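Local coordinates for D-isomer specific 2-hydroxyacid dehydrogenase family protein (Aeromonas salmonicida subsp. salmonicida, PDB 3HG7) that probably binds NAD and catalyses the oxidation or reduction expected of D-isomer-specific 2-hydroxyacid dehydrogenases, at residues 53-58 and 76-81; 69-74 and 90-95; 140-145 and 163-168; 194-199 and 219-224. The protein carries 1 engineered substitution. All coordinates share one frame; numbering follows the deposited sequence.

Contact 1. Residues 53-58 and 76-81; sequences AEPARA and AGVDVL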
loop_
_atom_site.group_PDB
_atom_site.type_symbol
_atom_site.label_atom_id
_atom_site.label_comp_id
_atom_site.label_asym_id
_atom_site.label_seq_id
_atom_site.Cartn_x
_atom_site.Cartn_y
_atom_site.Cartn_z
ATOM N N ALA A 53 6.210 -15.729 -3.954
ATOM C CA ALA A 53 6.730 -15.537 -2.581
ATOM C C ALA A 53 6.580 -14.115 -2.142
ATOM O O ALA A 53 6.378 -13.220 -2.963
ATOM C CB ALA A 53 8.220 -15.888 -2.528
ATOM N N GLU A 54 6.690 -13.900 -0.827
ATOM C CA GLU A 54 6.865 -12.537 -0.328
ATOM C C GLU A 54 8.327 -12.238 -0.570
ATOM O O GLU A 54 9.182 -13.126 -0.386
ATOM C CB GLU A 54 6.521 -12.446 1.168
ATOM C CG GLU A 54 5.040 -12.323 1.425
ATOM C CD GLU A 54 4.347 -13.669 1.440
ATOM O OE1 GLU A 54 4.618 -14.446 2.377
ATOM O OE2 GLU A 54 3.469 -13.914 0.579
ATOM N N PRO A 55 8.638 -11.007 -1.028
ATOM C CA PRO A 55 10.047 -10.610 -1.235
ATOM C C PRO A 55 10.985 -10.919 -0.082
ATOM O O PRO A 55 12.054 -11.483 -0.324
ATOM C CB PRO A 55 9.943 -9.107 -1.430
ATOM C CG PRO A 55 8.645 -8.959 -2.139
ATOM C CD PRO A 55 7.723 -9.935 -1.440
ATOM N N ALA A 56 10.600 -10.578 1.156
ATOM C CA ALA A 56 11.481 -10.867 2.312
ATOM C C ALA A 56 11.758 -12.354 2.497
ATOM O O ALA A 56 12.788 -12.728 3.018
ATOM C CB ALA A 56 10.930 -10.270 3.583
ATOM N N ARG A 57 10.838 -13.215 2.099
ATOM C CA ARG A 57 11.145 -14.623 2.222
ATOM C C ARG A 57 12.046 -15.168 1.151
ATOM O O ARG A 57 12.871 -16.052 1.422
ATOM C CB ARG A 57 9.905 -15.461 2.392
ATOM C CG ARG A 57 9.645 -15.552 3.861
ATOM C CD ARG A 57 8.497 -16.359 4.161
ATOM N NE ARG A 57 8.750 -17.769 3.927
ATOM C CZ ARG A 57 7.779 -18.643 4.082
ATOM N NH1 ARG A 57 6.613 -18.163 4.489
ATOM N NH2 ARG A 57 7.943 -19.922 3.822
ATOM N N ALA A 58 11.918 -14.638 -0.038
ATOM C CA ALA A 58 12.767 -15.091 -1.145
ATOM C C ALA A 58 14.189 -14.564 -1.036
ATOM O O ALA A 58 15.139 -15.252 -1.409
ATOM C CB ALA A 58 12.146 -14.654 -2.451
ATOM N N ALA A 76 2.879 -5.785 -3.407
ATOM C CA ALA A 76 3.154 -4.680 -4.296
ATOM C C ALA A 76 4.590 -4.191 -4.117
ATOM O O ALA A 76 5.259 -3.861 -5.082
ATOM C CB ALA A 76 2.156 -3.513 -4.001
ATOM N N GLY A 77 5.065 -4.145 -2.878
ATOM C CA GLY A 77 6.387 -3.575 -2.609
ATOM C C GLY A 77 7.491 -4.611 -2.799
ATOM O O GLY A 77 7.432 -5.684 -2.200
ATOM N N VAL A 78 8.506 -4.282 -3.589
ATOM C CA VAL A 78 9.579 -5.250 -3.919
ATOM C C VAL A 78 10.937 -4.611 -3.707
ATOM O O VAL A 78 11.950 -5.126 -4.158
ATOM C CB VAL A 78 9.484 -5.814 -5.383
ATOM C CG1 VAL A 78 8.231 -6.688 -5.561
ATOM C CG2 VAL A 78 9.555 -4.676 -6.437
ATOM N N ASP A 79 10.964 -3.469 -3.008
ATOM C CA ASP A 79 12.225 -2.741 -2.866
ATOM C C ASP A 79 13.392 -3.533 -2.342
ATOM O O ASP A 79 14.530 -3.285 -2.726
ATOM C CB ASP A 79 12.042 -1.452 -2.066
ATOM C CG ASP A 79 11.372 -0.393 -2.869
ATOM O OD1 ASP A 79 10.129 -0.444 -2.981
ATOM O OD2 ASP A 79 12.089 0.474 -3.414
ATOM N N VAL A 80 13.137 -4.513 -1.488
ATOM C CA VAL A 80 14.231 -5.302 -0.950
ATOM C C VAL A 80 14.945 -6.127 -2.035
ATOM O O VAL A 80 16.073 -6.566 -1.841
ATOM C CB VAL A 80 13.784 -6.196 0.234
ATOM C CG1 VAL A 80 13.214 -5.326 1.392
ATOM C CG2 VAL A 80 12.780 -7.271 -0.229
ATOM N N LEU A 81 14.284 -6.306 -3.179
ATOM C CA LEU A 81 14.839 -7.073 -4.304
ATOM C C LEU A 81 15.600 -6.210 -5.322
ATOM O O LEU A 81 16.201 -6.738 -6.268
ATOM C CB LEU A 81 13.736 -7.888 -4.993
ATOM C CG LEU A 81 12.851 -8.767 -4.099
ATOM C CD1 LEU A 81 11.706 -9.332 -4.913
ATOM C CD2 LEU A 81 13.675 -9.907 -3.477
#
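Pro55 meets Gly77, Val78, Val80 and Leu81 with two ring carbons, CB and CG, and no hydrogen bond links the two segments. Ala53 ends strand 50-53, and the chain turns through Glu54, the N-cap residue of helix 55-58. The carbonyl of Glu54 closes the first turn, taking the amide of Ala58 (N to O 3.1 Å). The Glu54 carboxylate is held by Thr74, Ser12 and the amide of Gln13. Pro55 opens the helix and carries most of the contact. Its CG lies 3.5 Å from the carbonyl O of Gly77 and 4.1 Å from CG1 of Val78. On CB, CG2 of Val80 packs at 3.6 Å and CD1 of Leu81 at 3.9 Å. In Val80, CG1 stands anti to the carbonyl carbon (chi1 -60°), which puts CG2 between the backbone N and the carbonyl carbon and against the proline. The other methyl of Leu81, CD2, lies 3.9 Å from O of Pro55. Ala56 adds only its backbone N, near CG2 of Val80. The methyl of Ala58 packs on Phe71 of strand 70-73, which Leu81 also touches. The 3-10 turn 79-81 is closed by the amide of Leu81 on O of Val78 (2.8 Å), while Asp79 forms a salt bridge with Arg231 in the NAD-binding part of the chain. A short helix after a parallel strand, packed on the loop that follows the next strand, fits the flavodoxin-like N-terminal domain of D-2-hydroxyacid dehydrogenases, whose corresponding Gly-Val-Asp loop faces the cleft between the domains.

Contact 2. Residues 69-74 and 90-95; sequences SWFQST and YQLTNV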
loop_
_atom_site.group_PDB
_atom_site.type_symbol
_atom_site.label_atom_id
_atom_site.label_comp_id
_atom_site.label_asym_id
_atom_site.label_seq_id
_atom_site.Cartn_x
_atom_site.Cartn_y
_atom_site.Cartn_z
ATOM N N SER A 69 13.550 -18.126 -13.636
ATOM C CA SER A 69 13.185 -17.352 -14.813
ATOM C C SER A 69 12.187 -16.245 -14.507
ATOM O O SER A 69 12.232 -15.142 -15.109
ATOM C CB SER A 69 12.533 -18.308 -15.824
ATOM O OG SER A 69 13.549 -19.126 -16.376
ATOM N N TRP A 70 11.235 -16.566 -13.630
ATOM C CA TRP A 70 10.153 -15.632 -13.263
ATOM C C TRP A 70 9.720 -15.768 -11.784
ATOM O O TRP A 70 9.396 -16.850 -11.287
ATOM C CB TRP A 70 8.966 -15.777 -14.210
ATOM C CG TRP A 70 7.743 -15.056 -13.779
ATOM C CD1 TRP A 70 7.654 -13.778 -13.272
ATOM C CD2 TRP A 70 6.419 -15.581 -13.777
ATOM N NE1 TRP A 70 6.358 -13.495 -12.965
ATOM C CE2 TRP A 70 5.580 -14.590 -13.249
ATOM C CE3 TRP A 70 5.867 -16.815 -14.145
ATOM C CZ2 TRP A 70 4.196 -14.784 -13.078
ATOM C CZ3 TRP A 70 4.500 -17.008 -13.989
ATOM C CH2 TRP A 70 3.676 -15.988 -13.468
ATOM N N PHE A 71 9.746 -14.632 -11.101
ATOM C CA PHE A 71 9.343 -14.520 -9.678
ATOM C C PHE A 71 8.143 -13.586 -9.642
ATOM O O PHE A 71 8.234 -12.408 -10.000
ATOM C CB PHE A 71 10.521 -13.915 -8.912
ATOM C CG PHE A 71 10.292 -13.692 -7.431
ATOM C CD1 PHE A 71 9.076 -13.934 -6.823
ATOM C CD2 PHE A 71 11.318 -13.146 -6.679
ATOM C CE1 PHE A 71 8.886 -13.657 -5.425
ATOM C CE2 PHE A 71 11.145 -12.876 -5.313
ATOM C CZ PHE A 71 9.912 -13.129 -4.708
ATOM N N GLN A 72 7.006 -14.135 -9.257
ATOM C CA GLN A 72 5.808 -13.353 -8.971
ATOM C C GLN A 72 5.797 -13.043 -7.471
ATOM O O GLN A 72 5.610 -13.966 -6.643
ATOM C CB GLN A 72 4.552 -14.138 -9.314
ATOM C CG GLN A 72 3.230 -13.412 -8.923
ATOM C CD GLN A 72 3.004 -12.159 -9.732
ATOM O OE1 GLN A 72 2.948 -12.197 -10.981
ATOM N NE2 GLN A 72 2.884 -11.020 -9.035
ATOM N N SER A 73 6.020 -11.777 -7.141
ATOM C CA SER A 73 5.858 -11.284 -5.751
ATOM C C SER A 73 4.379 -11.255 -5.359
ATOM O O SER A 73 3.518 -10.961 -6.175
ATOM C CB SER A 73 6.467 -9.889 -5.574
ATOM O OG SER A 73 6.115 -9.341 -4.294
ATOM N N THR A 74 4.082 -11.577 -4.098
ATOM C CA THR A 74 2.696 -11.543 -3.617
ATOM C C THR A 74 2.400 -10.169 -3.072
ATOM O O THR A 74 1.266 -9.874 -2.673
ATOM C CB THR A 74 2.472 -12.575 -2.439
ATOM O OG1 THR A 74 3.449 -12.343 -1.416
ATOM C CG2 THR A 74 2.603 -13.976 -2.925
ATOM N N TYR A 90 16.479 -12.616 -13.982
ATOM C CA TYR A 90 15.140 -13.191 -14.004
ATOM C C TYR A 90 14.091 -12.069 -14.147
ATOM O O TYR A 90 14.402 -10.870 -13.984
ATOM C CB TYR A 90 14.875 -14.030 -12.724
ATOM C CG TYR A 90 14.746 -13.189 -11.464
ATOM C CD1 TYR A 90 15.867 -12.829 -10.726
ATOM C CD2 TYR A 90 13.499 -12.706 -11.058
ATOM C CE1 TYR A 90 15.758 -12.025 -9.594
ATOM C CE2 TYR A 90 13.365 -11.917 -9.914
ATOM C CZ TYR A 90 14.511 -11.584 -9.186
ATOM O OH TYR A 90 14.390 -10.789 -8.056
ATOM N N GLN A 91 12.852 -12.447 -14.436
ATOM C CA GLN A 91 11.770 -11.481 -14.541
ATOM C C GLN A 91 11.084 -11.385 -13.196
ATOM O O GLN A 91 10.589 -12.385 -12.685
ATOM C CB GLN A 91 10.731 -11.904 -15.567
ATOM C CG GLN A 91 11.274 -12.079 -16.981
ATOM C CD GLN A 91 10.187 -11.904 -18.004
ATOM O OE1 GLN A 91 9.699 -10.795 -18.220
ATOM N NE2 GLN A 91 9.760 -13.004 -18.600
ATOM N N LEU A 92 11.042 -10.187 -12.641
ATOM C CA LEU A 92 10.269 -9.960 -11.406
ATOM C C LEU A 92 8.963 -9.239 -11.741
ATOM O O LEU A 92 8.986 -8.214 -12.444
ATOM C CB LEU A 92 11.086 -9.116 -10.423
ATOM C CG LEU A 92 10.393 -8.672 -9.123
ATOM C CD1 LEU A 92 10.012 -9.861 -8.198
ATOM C CD2 LEU A 92 11.365 -7.718 -8.458
ATOM N N THR A 93 7.833 -9.765 -11.249
ATOM C CA THR A 93 6.559 -9.031 -11.298
ATOM C C THR A 93 5.994 -8.818 -9.902
ATOM O O THR A 93 6.201 -9.629 -9.003
ATOM C CB THR A 93 5.504 -9.757 -12.137
ATOM O OG1 THR A 93 5.345 -11.067 -11.613
ATOM C CG2 THR A 93 5.933 -9.854 -13.621
ATOM N N ASN A 94 5.270 -7.726 -9.716
ATOM C CA ASN A 94 4.628 -7.513 -8.436
ATOM C C ASN A 94 3.135 -7.636 -8.615
ATOM O O ASN A 94 2.682 -8.111 -9.668
ATOM C CB ASN A 94 5.055 -6.174 -7.852
ATOM C CG ASN A 94 4.434 -4.996 -8.577
ATOM O OD1 ASN A 94 4.086 -5.085 -9.761
ATOM N ND2 ASN A 94 4.301 -3.870 -7.871
ATOM N N VAL A 95 2.373 -7.197 -7.604
ATOM C CA VAL A 95 0.927 -7.245 -7.610
ATOM C C VAL A 95 0.428 -5.802 -7.767
ATOM O O VAL A 95 0.819 -4.915 -6.994
ATOM C CB VAL A 95 0.374 -7.925 -6.261
ATOM C CG1 VAL A 95 -1.119 -7.739 -6.155
ATOM C CG2 VAL A 95 0.686 -9.399 -6.261
HETATM O O HOH W 1 12.033 -14.900 -17.871
#
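Thr93 OG1 sits between Trp70 and Gln72. It accepts the indole N-H (Trp70 NE1 to OG1 3.0 Å, 172°), lying almost in the ring plane, and donates to OE1 of Gln72 at 2.7 Å from well above the amide carbonyl plane. Thr93 chi1 (56°) sets OG1 between its backbone N and carbonyl carbon, gripped by one bond to each neighbour. The same Gln72 amide uses its NE2 twice in its own plane, toward O of Asn94 (3.0 Å) and O of Ser73 (2.9 Å), which fixes its rotation; OE1 also receives Asn296 ND2. On the other face of the sheet, Leu92 CD1 stands over the Phe71 ring, 4.1 Å from its centroid, in a CH-pi contact. Tyr90 CE2 packs on CB of Phe71 at 3.6 Å. Behind them the parallel strands pair through Phe71 N to Gln91 O (2.9 Å), Thr93 N to Phe71 O and Ser73 N to Thr93 O. A water joins Ser69 O to NE2 of Gln91. This is edge pairing in the parallel sheet of the probable flavodoxin-like N-terminal domain: 91-93 is outermost, 50-53 flanks 70-73, helix 286-301 covers the Trp70 and Gln72 face and helix 55-58 the Phe71 face.

Contact 3. Residues 140-145 and 163-168; sequences GRTLLI and GMKVLG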
loop_
_atom_site.group_PDB
_atom_site.type_symbol
_atom_site.label_atom_id
_atom_site.label_comp_id
_atom_site.label_asym_id
_atom_site.label_seq_id
_atom_site.Cartn_x
_atom_site.Cartn_y
_atom_site.Cartn_z
ATOM N N GLY A 140 -19.716 17.963 0.899
ATOM C CA GLY A 140 -19.108 19.234 0.526
ATOM C C GLY A 140 -17.695 19.477 1.020
ATOM O O GLY A 140 -17.109 20.508 0.722
ATOM N N ARG A 141 -17.140 18.536 1.767
ATOM C CA ARG A 141 -15.761 18.638 2.220
ATOM C C ARG A 141 -14.828 18.252 1.076
ATOM O O ARG A 141 -15.258 17.574 0.143
ATOM C CB ARG A 141 -15.543 17.678 3.383
ATOM C CG ARG A 141 -16.649 17.693 4.383
ATOM C CD ARG A 141 -16.340 18.640 5.474
ATOM N NE ARG A 141 -15.090 18.314 6.165
ATOM C CZ ARG A 141 -14.790 18.772 7.375
ATOM N NH1 ARG A 141 -13.630 18.478 7.934
ATOM N NH2 ARG A 141 -15.667 19.533 8.025
ATOM N N THR A 142 -13.565 18.680 1.152
ATOM C CA THR A 142 -12.613 18.464 0.061
ATOM C C THR A 142 -11.614 17.368 0.358
ATOM O O THR A 142 -10.851 17.448 1.339
ATOM C CB THR A 142 -11.754 19.688 -0.203
ATOM O OG1 THR A 142 -11.207 20.129 1.052
ATOM C CG2 THR A 142 -12.581 20.793 -0.830
ATOM N N LEU A 143 -11.600 16.377 -0.527
ATOM C CA LEU A 143 -10.635 15.281 -0.457
ATOM C C LEU A 143 -9.521 15.625 -1.433
ATOM O O LEU A 143 -9.801 15.844 -2.595
ATOM C CB LEU A 143 -11.301 13.962 -0.872
ATOM C CG LEU A 143 -10.469 12.669 -0.863
ATOM C CD1 LEU A 143 -9.736 12.473 0.462
ATOM C CD2 LEU A 143 -11.313 11.421 -1.179
ATOM N N LEU A 144 -8.282 15.712 -0.943
ATOM C CA LEU A 144 -7.087 15.762 -1.801
ATOM C C LEU A 144 -6.389 14.404 -1.811
ATOM O O LEU A 144 -6.040 13.883 -0.737
ATOM C CB LEU A 144 -6.092 16.784 -1.263
ATOM C CG LEU A 144 -4.805 16.915 -2.073
ATOM C CD1 LEU A 144 -5.125 17.208 -3.540
ATOM C CD2 LEU A 144 -3.897 17.968 -1.478
ATOM N N ILE A 145 -6.149 13.855 -3.002
ATOM C CA ILE A 145 -5.437 12.580 -3.135
ATOM C C ILE A 145 -4.157 12.790 -3.955
ATOM O O ILE A 145 -4.201 13.391 -5.046
ATOM C CB ILE A 145 -6.309 11.482 -3.797
ATOM C CG1 ILE A 145 -7.639 11.322 -3.053
ATOM C CG2 ILE A 145 -5.521 10.143 -3.896
ATOM C CD1 ILE A 145 -8.636 10.362 -3.724
ATOM N N GLY A 163 -20.118 12.723 -1.422
ATOM C CA GLY A 163 -20.533 14.100 -1.683
ATOM C C GLY A 163 -19.394 15.060 -1.432
ATOM O O GLY A 163 -19.615 16.259 -1.288
ATOM N N MET A 164 -18.176 14.517 -1.375
ATOM C CA MET A 164 -16.957 15.325 -1.248
ATOM C C MET A 164 -16.540 15.916 -2.598
ATOM O O MET A 164 -16.828 15.336 -3.645
ATOM C CB MET A 164 -15.810 14.467 -0.697
ATOM C CG MET A 164 -15.965 14.155 0.795
ATOM S SD MET A 164 -14.825 12.945 1.417
ATOM C CE MET A 164 -13.515 13.990 2.080
ATOM N N LYS A 165 -15.846 17.052 -2.555
ATOM C CA LYS A 165 -15.081 17.541 -3.689
ATOM C C LYS A 165 -13.825 16.688 -3.724
ATOM O O LYS A 165 -13.288 16.337 -2.657
ATOM C CB LYS A 165 -14.708 19.022 -3.524
ATOM C CG LYS A 165 -15.900 19.988 -3.608
ATOM C CD LYS A 165 -15.509 21.451 -3.992
ATOM C CE LYS A 165 -14.367 21.572 -5.060
ATOM N NZ LYS A 165 -14.397 20.621 -6.232
ATOM N N VAL A 166 -13.380 16.320 -4.930
ATOM C CA VAL A 166 -12.192 15.459 -5.066
ATOM C C VAL A 166 -11.160 16.049 -6.017
ATOM O O VAL A 166 -11.413 16.195 -7.229
ATOM C CB VAL A 166 -12.522 13.970 -5.432
ATOM C CG1 VAL A 166 -11.269 13.135 -5.364
ATOM C CG2 VAL A 166 -13.552 13.363 -4.444
ATOM N N LEU A 167 -10.011 16.409 -5.444
ATOM C CA LEU A 167 -8.898 16.947 -6.202
ATOM C C LEU A 167 -7.744 15.959 -6.174
ATOM O O LEU A 167 -7.456 15.359 -5.133
ATOM C CB LEU A 167 -8.409 18.256 -5.604
ATOM C CG LEU A 167 -9.374 19.419 -5.371
ATOM C CD1 LEU A 167 -8.637 20.574 -4.711
ATOM C CD2 LEU A 167 -10.074 19.887 -6.641
ATOM N N GLY A 168 -7.075 15.817 -7.311
ATOM C CA GLY A 168 -5.942 14.898 -7.410
ATOM C C GLY A 168 -4.651 15.616 -7.726
ATOM O O GLY A 168 -4.658 16.694 -8.325
#
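Leu143 and Met164, a loop residue just before strand 165-169, meet on the face turned to helix 150-161, where Leu143 also touches Ile155; the methionine methyl CE lies 3.7 Å from CB of Leu143. The thioether chain reaches that point by bending at chi3 (95°), after its CB has passed Arg141 O. Farther along the same face, CD1 of Ile145 and CG1 of Val166 approach to 4.2 Å, and Ala156 of helix 150-161 covers both side chains. On the opposite face CD1 of Leu144 leans on O of Leu167 (3.4 Å) and CB of Leu167, under Met191 of helix 188-193. Beneath these side chains the backbones pair in parallel: Lys165 O takes the amide of Leu143 at 2.7 Å, Leu143 O that of Leu167, and Leu167 O that of Ile145. Strand 142-146, helix 150-161 and strand 165-169 form a beta-alpha-beta unit of the Rossmann-type NAD-binding domain, and Ile145 touches the likely glycine-rich turn after the first strand. Toward solvent the contact thins. Thr142 CG2 and Lys165 CB run side by side at 3.9 Å, and the lysine then bends away at chi3 and chi4 toward Asp180, a long, weak ion pair. Two exposed glycines lie at the N-terminal end of the pairing: O of Gly163, the C-prime residue of a Schellman motif closing helix 150-161, accepts the amide of Gly140 (N to O 2.8 Å), with the donor well above the carbonyl plane.

Contact 4. Residues 194-199 and 219-224; sequences QADVIV and HCKPGA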
loop_
_atom_site.group_PDB
_atom_site.type_symbol
_atom_site.label_atom_id
_atom_site.label_comp_id
_atom_site.label_asym_id
_atom_site.label_seq_id
_atom_site.Cartn_x
_atom_site.Cartn_y
_atom_site.Cartn_z
ATOM N N GLN A 194 -6.923 24.037 0.878
ATOM C CA GLN A 194 -8.373 23.806 0.839
ATOM C C GLN A 194 -8.767 22.342 1.118
ATOM O O GLN A 194 -9.920 21.952 0.888
ATOM C CB GLN A 194 -8.973 24.290 -0.491
ATOM C CG GLN A 194 -8.680 23.403 -1.697
ATOM C CD GLN A 194 -8.742 24.172 -2.998
ATOM O OE1 GLN A 194 -7.978 25.115 -3.207
ATOM N NE2 GLN A 194 -9.660 23.781 -3.882
ATOM N N ALA A 195 -7.810 21.558 1.605
ATOM C CA ALA A 195 -8.008 20.119 1.847
ATOM C C ALA A 195 -8.460 19.795 3.283
ATOM O O ALA A 195 -7.791 20.144 4.255
ATOM C CB ALA A 195 -6.733 19.324 1.485
ATOM N N ASP A 196 -9.592 19.108 3.411
ATOM C CA ASP A 196 -10.056 18.673 4.729
ATOM C C ASP A 196 -9.438 17.326 5.074
ATOM O O ASP A 196 -9.113 17.053 6.240
ATOM C CB ASP A 196 -11.575 18.582 4.750
ATOM C CG ASP A 196 -12.216 19.918 4.495
ATOM O OD1 ASP A 196 -11.792 20.890 5.167
ATOM O OD2 ASP A 196 -13.100 20.002 3.607
ATOM N N VAL A 197 -9.305 16.498 4.041
ATOM C CA VAL A 197 -8.713 15.174 4.164
ATOM C C VAL A 197 -7.658 15.094 3.069
ATOM O O VAL A 197 -7.911 15.513 1.926
ATOM C CB VAL A 197 -9.755 14.052 3.961
ATOM C CG1 VAL A 197 -9.122 12.685 4.234
ATOM C CG2 VAL A 197 -10.958 14.237 4.901
ATOM N N ILE A 198 -6.487 14.575 3.420
ATOM C CA ILE A 198 -5.392 14.384 2.474
ATOM C C ILE A 198 -4.999 12.918 2.469
ATOM O O ILE A 198 -4.781 12.326 3.537
ATOM C CB ILE A 198 -4.149 15.220 2.849
ATOM C CG1 ILE A 198 -4.506 16.694 3.054
ATOM C CG2 ILE A 198 -3.099 15.134 1.738
ATOM C CD1 ILE A 198 -3.607 17.390 4.045
ATOM N N VAL A 199 -4.922 12.325 1.276
ATOM C CA VAL A 199 -4.514 10.922 1.164
ATOM C C VAL A 199 -3.263 10.845 0.288
ATOM O O VAL A 199 -3.331 11.076 -0.921
ATOM C CB VAL A 199 -5.661 10.000 0.635
ATOM C CG1 VAL A 199 -5.183 8.555 0.517
ATOM C CG2 VAL A 199 -6.836 9.994 1.614
ATOM N N HIS A 219 2.406 23.627 7.414
ATOM C CA HIS A 219 1.664 24.878 7.425
ATOM C C HIS A 219 0.515 24.757 6.428
ATOM O O HIS A 219 0.506 25.392 5.376
ATOM C CB HIS A 219 2.576 26.073 7.146
ATOM C CG HIS A 219 3.370 26.504 8.340
ATOM N ND1 HIS A 219 4.682 26.125 8.540
ATOM C CD2 HIS A 219 3.032 27.266 9.407
ATOM C CE1 HIS A 219 5.120 26.645 9.674
ATOM N NE2 HIS A 219 4.138 27.343 10.219
ATOM N N CYS A 220 -0.434 23.879 6.770
ATOM C CA CYS A 220 -1.649 23.700 5.983
ATOM C C CYS A 220 -2.849 22.989 6.641
ATOM O O CYS A 220 -3.136 21.824 6.343
ATOM C CB CYS A 220 -1.343 23.054 4.641
ATOM S SG CYS A 220 -2.684 23.388 3.547
ATOM N N LYS A 221 -3.504 23.719 7.540
ATOM C CA LYS A 221 -4.914 23.539 7.955
ATOM C C LYS A 221 -5.119 22.845 9.297
ATOM O O LYS A 221 -4.700 21.697 9.479
ATOM C CB LYS A 221 -5.819 22.941 6.861
ATOM C CG LYS A 221 -7.063 23.798 6.596
ATOM C CD LYS A 221 -8.186 23.070 5.867
ATOM C CE LYS A 221 -9.134 24.077 5.217
ATOM N NZ LYS A 221 -10.565 23.645 5.149
ATOM N N PRO A 222 -5.775 23.550 10.240
ATOM C CA PRO A 222 -5.938 23.153 11.635
ATOM C C PRO A 222 -6.575 21.784 11.856
ATOM O O PRO A 222 -6.147 21.055 12.744
ATOM C CB PRO A 222 -6.873 24.239 12.193
ATOM C CG PRO A 222 -7.543 24.843 10.975
ATOM C CD PRO A 222 -6.440 24.839 9.979
ATOM N N GLY A 223 -7.603 21.458 11.076
ATOM C CA GLY A 223 -8.412 20.263 11.324
ATOM C C GLY A 223 -8.304 19.224 10.224
ATOM O O GLY A 223 -9.148 18.336 10.117
ATOM N N ALA A 224 -7.259 19.320 9.415
ATOM C CA ALA A 224 -7.072 18.399 8.308
ATOM C C ALA A 224 -6.632 17.044 8.831
ATOM O O ALA A 224 -5.973 16.954 9.858
ATOM C CB ALA A 224 -6.037 18.913 7.345
#
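Lys221 and Asp196 form a salt bridge beside the start of strand 197-200, where the loop leading into the next parallel strand of the Rossmann-type sheet, 225-228, passes close. The ionic part is a single pairing: NZ reaches OD1 of Asp196 at 3.0 Å on its syn side, 26° out of the carboxylate plane. The lysine chain runs extended from CB to CE and bends at chi4, which places NZ. The second oxygen, OD2, takes the amide of Thr142 in the adjoining strand and has a long, weak ion pair with Arg141, so the carboxylate also ties this corner to that strand; the added positive charge of Lys221 would probably favour its ionised form. Carbon-oxygen contacts come next. CD of Lys221 passes 3.4 Å from O of Ala195, CB of Ala224 lies 3.8 Å from the same O of Ala195, and CA of Ala224 directs a C-H toward O of Asp196 at 3.2 Å. Apolar packing is slight, with CD1 of Ile198 4.4 Å from CB of Ala224. Within the loop, a type I turn runs from Lys221 to Ala224, closed by a weak bond of 3.5 Å from Ala224 N to Lys221 O.

The four contacts fall into two pairs on opposite sides of the chain's centre. Contact 2 lies in the five-stranded sheet and contact 1 packs beside it, on the helix and loop that follow strands 50-53 and 70-73; their centres are about 9 Å apart, their segments alternate along the chain, and Ala76 reaches Asn94. Contacts 3 and 4 follow in series, about 11 Å apart between centres; both reach the seven-stranded sheet, where strands 142-146 and 197-200 are neighbours joined by Leu144 O and Val199 N. Between the pairs the nearest atoms stay about 15 to 17 Å apart. The division matches the two-domain plan of the family, with a probable NAD-binding domain facing a second domain across a cleft.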